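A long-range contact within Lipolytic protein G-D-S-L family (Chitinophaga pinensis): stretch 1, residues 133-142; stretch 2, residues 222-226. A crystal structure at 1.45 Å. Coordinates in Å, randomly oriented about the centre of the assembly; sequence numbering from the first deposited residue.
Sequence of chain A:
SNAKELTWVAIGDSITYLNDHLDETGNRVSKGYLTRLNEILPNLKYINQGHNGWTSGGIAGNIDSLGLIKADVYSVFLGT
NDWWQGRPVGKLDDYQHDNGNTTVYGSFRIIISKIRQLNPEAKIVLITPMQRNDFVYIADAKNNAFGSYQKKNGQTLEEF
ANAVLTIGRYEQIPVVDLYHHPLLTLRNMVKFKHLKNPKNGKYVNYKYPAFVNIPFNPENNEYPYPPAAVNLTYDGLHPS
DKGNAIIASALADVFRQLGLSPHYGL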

ATOM      1  N   ASN A 133      -8.553  -3.772   6.116  1.00 13.98           N
ATOM      2  CA  ASN A 133      -9.880  -4.242   6.470  1.00 15.29           C
ATOM      3  C   ASN A 133     -10.864  -3.872   5.368  1.00 15.23           C
ATOM      4  O   ASN A 133     -10.437  -3.485   4.279  1.00 16.05           O
ATOM      5  CB  ASN A 133     -10.318  -3.754   7.850  1.00 15.89           C
ATOM      6  CG  ASN A 133     -11.064  -4.822   8.610  1.00 15.99           C
ATOM      7  OD1 ASN A 133     -11.929  -5.488   8.049  1.00 16.37           O
ATOM      8  ND2 ASN A 133     -10.715  -5.017   9.878  1.00 18.69           N
ATOM      9  N   ASP A 134     -12.161  -4.017   5.628  1.00 15.24           N
ATOM     10  CA  ASP A 134     -13.166  -3.660   4.631  1.00 17.19           C
ATOM     11  C   ASP A 134     -12.940  -2.220   4.193  1.00 17.51           C
ATOM     12  O   ASP A 134     -12.876  -1.312   5.019  1.00 18.67           O
ATOM     13  CB  ASP A 134     -14.575  -3.777   5.217  1.00 17.86           C
ATOM     14  CG  ASP A 134     -15.031  -5.211   5.400  1.00 18.11           C
ATOM     15  OD1 ASP A 134     -14.252  -6.155   5.159  1.00 18.14           O
ATOM     16  OD2 ASP A 134     -16.196  -5.383   5.794  1.00 19.81           O
ATOM     17  N   PHE A 135     -12.821  -2.023   2.886  1.00 15.88           N
ATOM     18  CA  PHE A 135     -12.591  -0.709   2.314  1.00 16.31           C
ATOM     19  C   PHE A 135     -13.884  -0.141   1.759  1.00 16.01           C
ATOM     20  O   PHE A 135     -14.623  -0.846   1.077  1.00 17.43           O
ATOM     21  CB  PHE A 135     -11.566  -0.834   1.187  1.00 16.78           C
ATOM     22  CG  PHE A 135     -11.549   0.332   0.235  1.00 16.54           C
ATOM     23  CD1 PHE A 135     -11.130   1.578   0.660  1.00 17.36           C
ATOM     24  CD2 PHE A 135     -11.936   0.176  -1.090  1.00 17.03           C
ATOM     25  CE1 PHE A 135     -11.101   2.654  -0.216  1.00 16.80           C
ATOM     26  CE2 PHE A 135     -11.901   1.243  -1.972  1.00 17.74           C
ATOM     27  CZ  PHE A 135     -11.487   2.488  -1.533  1.00 16.79           C
ATOM     28  N   VAL A 136     -14.164   1.125   2.063  1.00 17.00           N
ATOM     29  CA  VAL A 136     -15.253   1.850   1.418  1.00 17.22           C
ATOM     30  C   VAL A 136     -14.723   3.203   0.959  1.00 17.35           C
ATOM     31  O   VAL A 136     -14.228   3.984   1.765  1.00 18.44           O
ATOM     32  CB  VAL A 136     -16.461   2.046   2.353  1.00 17.85           C
ATOM     33  CG1 VAL A 136     -17.603   2.689   1.592  1.00 18.70           C
ATOM     34  CG2 VAL A 136     -16.907   0.718   2.933  1.00 18.51           C
ATOM     35  N   TYR A 137     -14.796   3.462  -0.343  1.00 18.11           N
ATOM     36  CA  TYR A 137     -14.247   4.685  -0.914  1.00 19.41           C
ATOM     37  C   TYR A 137     -15.000   5.922  -0.416  1.00 20.08           C
ATOM     38  O   TYR A 137     -16.222   6.018  -0.544  1.00 20.55           O
ATOM     39  CB  TYR A 137     -14.300   4.612  -2.443  1.00 19.44           C
ATOM     40  CG  TYR A 137     -13.636   5.770  -3.156  1.00 19.84           C
ATOM     41  CD1 TYR A 137     -12.522   6.402  -2.615  1.00 20.35           C
ATOM     42  CD2 TYR A 137     -14.124   6.228  -4.373  1.00 21.36           C
ATOM     43  CE1 TYR A 137     -11.915   7.460  -3.264  1.00 23.12           C
ATOM     44  CE2 TYR A 137     -13.519   7.287  -5.034  1.00 23.43           C
ATOM     45  CZ  TYR A 137     -12.414   7.903  -4.471  1.00 23.74           C
ATOM     46  OH  TYR A 137     -11.804   8.957  -5.119  1.00 25.64           O
ATOM     47  N   ILE A 138     -14.258   6.874   0.139  1.00 21.23           N
ATOM     48  CA  ILE A 138     -14.852   8.055   0.748  1.00 23.57           C
ATOM     49  C   ILE A 138     -15.620   8.940  -0.245  1.00 25.62           C
ATOM     50  O   ILE A 138     -16.542   9.667   0.142  1.00 28.54           O
ATOM     51  CB  ILE A 138     -13.784   8.869   1.528  1.00 24.04           C
ATOM     52  CG1 ILE A 138     -14.446   9.756   2.581  1.00 26.13           C
ATOM     53  CG2 ILE A 138     -12.901   9.686   0.589  1.00 23.72           C
ATOM     54  CD1 ILE A 138     -13.482  10.246   3.648  1.00 28.05           C
ATOM     55  N   ALA A 139     -15.262   8.867  -1.527  1.00 25.49           N
ATOM     56  CA  ALA A 139     -15.921   9.697  -2.535  1.00 26.68           C
ATOM     57  C   ALA A 139     -17.041   8.961  -3.272  1.00 27.85           C
ATOM     58  O   ALA A 139     -17.788   9.576  -4.039  1.00 29.03           O
ATOM     59  CB  ALA A 139     -14.900  10.263  -3.526  1.00 27.14           C
ATOM     60  N   ASP A 140     -17.157   7.655  -3.036  1.00 27.64           N
ATOM     61  CA  ASP A 140     -18.178   6.835  -3.688  1.00 28.16           C
ATOM     62  C   ASP A 140     -18.250   5.464  -3.022  1.00 26.37           C
ATOM     63  O   ASP A 140     -17.474   4.569  -3.345  1.00 25.20           O
ATOM     64  CB  ASP A 140     -17.863   6.668  -5.180  1.00 31.64           C
ATOM     65  CG  ASP A 140     -18.965   5.944  -5.941  1.00 35.19           C
ATOM     66  OD1 ASP A 140     -19.921   5.438  -5.310  1.00 35.69           O
ATOM     67  OD2 ASP A 140     -18.872   5.877  -7.182  1.00 37.62           O
ATOM     68  N   ALA A 141     -19.206   5.299  -2.112  1.00 26.05           N
ATOM     69  CA  ALA A 141     -19.308   4.081  -1.312  1.00 24.66           C
ATOM     70  C   ALA A 141     -19.649   2.816  -2.102  1.00 24.20           C
ATOM     71  O   ALA A 141     -19.533   1.714  -1.570  1.00 23.40           O
ATOM     72  CB  ALA A 141     -20.304   4.282  -0.167  1.00 25.17           C
ATOM     73  N   LYS A 142     -20.067   2.972  -3.359  1.00 25.67           N
ATOM     74  CA  LYS A 142     -20.321   1.827  -4.230  1.00 26.14           C
ATOM     75  C   LYS A 142     -19.009   1.154  -4.618  1.00 25.60           C
ATOM     76  O   LYS A 142     -18.989  -0.003  -5.047  1.00 27.31           O
ATOM     77  CB  LYS A 142     -21.083   2.255  -5.485  1.00 29.39           C
ATOM     78  CG  LYS A 142     -22.479   2.764  -5.198  1.00 33.05           C
ATOM     79  CD  LYS A 142     -23.214   3.122  -6.477  1.00 35.61           C
ATOM     80  CE  LYS A 142     -24.623   3.605  -6.176  1.00 38.99           C
ATOM     81  NZ  LYS A 142     -25.391   3.890  -7.418  1.00 40.56           N
TER
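Stretch 2 222-226: EYPYP

Residues 222-226 pack against residues 133-142 as an irregular segment without helix or strand, and the two stretches together bury 330 Å² of surface. Stretch 2 starts near the far end of stretch 1 and proceeds back toward its beginning: Tyr223 CA lies 6.7 Å from Ala141 CA, Pro224 CA lies 7.7 Å from Val136 CA, and the side chain of Tyr225 reaches Asp134. The order of contacts is therefore broadly antiparallel, but no backbone hydrogen bond joins the two stretches, and side chains bridge the gap.

Glu222 leads into the contact without joining it. Its CA-to-CB bond points away from stretch 1, and its side chain makes no contact.

Tyr223, with phi/psi of -56/124°, carries the largest share of the interface. Its CA-to-CB bond points sideways, but with chi1 in the t rotamer (-175°) the end of the side chain comes nearer to stretch 1. There its OH donates a hydrogen bond to the O of Val136, at 2.7 Å, with the acceptor near the plane of the ring. The same ring meets apolar groups around the turn: CE1 lies 3.6 Å from Val136 CG1 and 3.6 Å from Ile138 CA, while CZ is 4.0 Å from Ile138 CG1. Ala141 CB approaches the ring edge more loosely, 4.5 Å from Tyr223 CD1. The type I turn from Tyr137 to Asp140, closed by a hydrogen bond from Asp140 N to Tyr137 O at 3.1 Å, brings Ile138 and Ala141 to the same tyrosine.

At Pro224 the backbone changes course, phi/psi becoming -81/-3°. Its CA-to-CB bond points toward stretch 1, and the ring, puckered C-gamma endo, places Pro224 CG 3.8 Å from Val136 CG2, a purely apolar contact.

Tyr225 is more extended (-121/74°), and its CA-to-CB bond also points toward stretch 1, with chi1 in the m rotamer (-67°). Its OH donates a hydrogen bond to Asp134 O, again at 2.7 Å and near the ring plane, while CE2 lies 4.1 Å from Val136 CG2. The two tyrosines thus use their hydroxyls alike, each capturing a main-chain carbonyl, Tyr223 that of Val136 and Tyr225 that of Asp134. Between these anchors Val136 contributes methyl contacts to all three residues, its CG1 lying near both Tyr223 and Pro224, and its CG2 near Pro224 and Tyr225. Pro226 then carries the chain out of reach of stretch 1.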

ATOM      1  N   GLU A 222     -25.605   5.326   5.327  1.00 29.82           N
ATOM      2  CA  GLU A 222     -24.666   6.444   5.301  1.00 29.49           C
ATOM      3  C   GLU A 222     -23.243   5.905   5.209  1.00 26.49           C
ATOM      4  O   GLU A 222     -23.020   4.711   5.418  1.00 25.30           O
ATOM      5  CB  GLU A 222     -24.815   7.289   6.567  1.00 32.76           C
ATOM      6  CG  GLU A 222     -26.215   7.835   6.783  1.00 35.79           C
ATOM      7  CD  GLU A 222     -26.434   8.344   8.194  1.00 37.95           C
ATOM      8  OE1 GLU A 222     -25.686   7.928   9.105  1.00 39.29           O
ATOM      9  OE2 GLU A 222     -27.355   9.164   8.392  1.00 38.89           O
ATOM     10  N   TYR A 223     -22.284   6.775   4.901  1.00 24.37           N
ATOM     11  CA  TYR A 223     -20.888   6.351   4.809  1.00 23.32           C
ATOM     12  C   TYR A 223     -20.476   5.704   6.122  1.00 23.04           C
ATOM     13  O   TYR A 223     -20.617   6.307   7.181  1.00 24.59           O
ATOM     14  CB  TYR A 223     -19.975   7.528   4.485  1.00 23.59           C
ATOM     15  CG  TYR A 223     -18.540   7.098   4.271  1.00 22.36           C
ATOM     16  CD1 TYR A 223     -18.173   6.370   3.138  1.00 21.73           C
ATOM     17  CD2 TYR A 223     -17.554   7.403   5.202  1.00 21.93           C
ATOM     18  CE1 TYR A 223     -16.869   5.963   2.940  1.00 22.69           C
ATOM     19  CE2 TYR A 223     -16.242   6.999   5.009  1.00 22.47           C
ATOM     20  CZ  TYR A 223     -15.908   6.282   3.875  1.00 23.06           C
ATOM     21  OH  TYR A 223     -14.609   5.874   3.682  1.00 23.38           O
ATOM     22  N   PRO A 224     -19.995   4.455   6.060  1.00 21.43           N
ATOM     23  CA  PRO A 224     -19.850   3.666   7.291  1.00 20.67           C
ATOM     24  C   PRO A 224     -18.589   3.964   8.112  1.00 20.97           C
ATOM     25  O   PRO A 224     -18.425   3.389   9.192  1.00 20.48           O
ATOM     26  CB  PRO A 224     -19.819   2.229   6.770  1.00 20.85           C
ATOM     27  CG  PRO A 224     -19.218   2.357   5.397  1.00 22.13           C
ATOM     28  CD  PRO A 224     -19.768   3.647   4.849  1.00 21.80           C
ATOM     29  N   TYR A 225     -17.726   4.850   7.630  1.00 21.56           N
ATOM     30  CA  TYR A 225     -16.536   5.226   8.393  1.00 21.49           C
ATOM     31  C   TYR A 225     -16.481   6.725   8.704  1.00 23.75           C
ATOM     32  O   TYR A 225     -15.698   7.455   8.102  1.00 23.57           O
ATOM     33  CB  TYR A 225     -15.271   4.805   7.637  1.00 20.52           C
ATOM     34  CG  TYR A 225     -15.069   3.312   7.511  1.00 18.71           C
ATOM     35  CD1 TYR A 225     -15.265   2.464   8.597  1.00 19.38           C
ATOM     36  CD2 TYR A 225     -14.670   2.750   6.305  1.00 18.08           C
ATOM     37  CE1 TYR A 225     -15.067   1.099   8.484  1.00 19.27           C
ATOM     38  CE2 TYR A 225     -14.467   1.380   6.177  1.00 18.14           C
ATOM     39  CZ  TYR A 225     -14.671   0.557   7.269  1.00 19.88           C
ATOM     40  OH  TYR A 225     -14.464  -0.799   7.152  1.00 21.07           O
ATOM     41  N   PRO A 226     -17.311   7.192   9.653  1.00 26.17           N
ATOM     42  CA  PRO A 226     -17.238   8.594  10.075  1.00 27.68           C
ATOM     43  C   PRO A 226     -15.884   8.870  10.732  1.00 28.44           C
ATOM     44  O   PRO A 226     -15.142   7.919  10.978  1.00 28.25           O
ATOM     45  CB  PRO A 226     -18.389   8.710  11.085  1.00 28.06           C
ATOM     46  CG  PRO A 226     -18.591   7.334  11.593  1.00 27.53           C
ATOM     47  CD  PRO A 226     -18.311   6.436  10.423  1.00 25.95           C
TER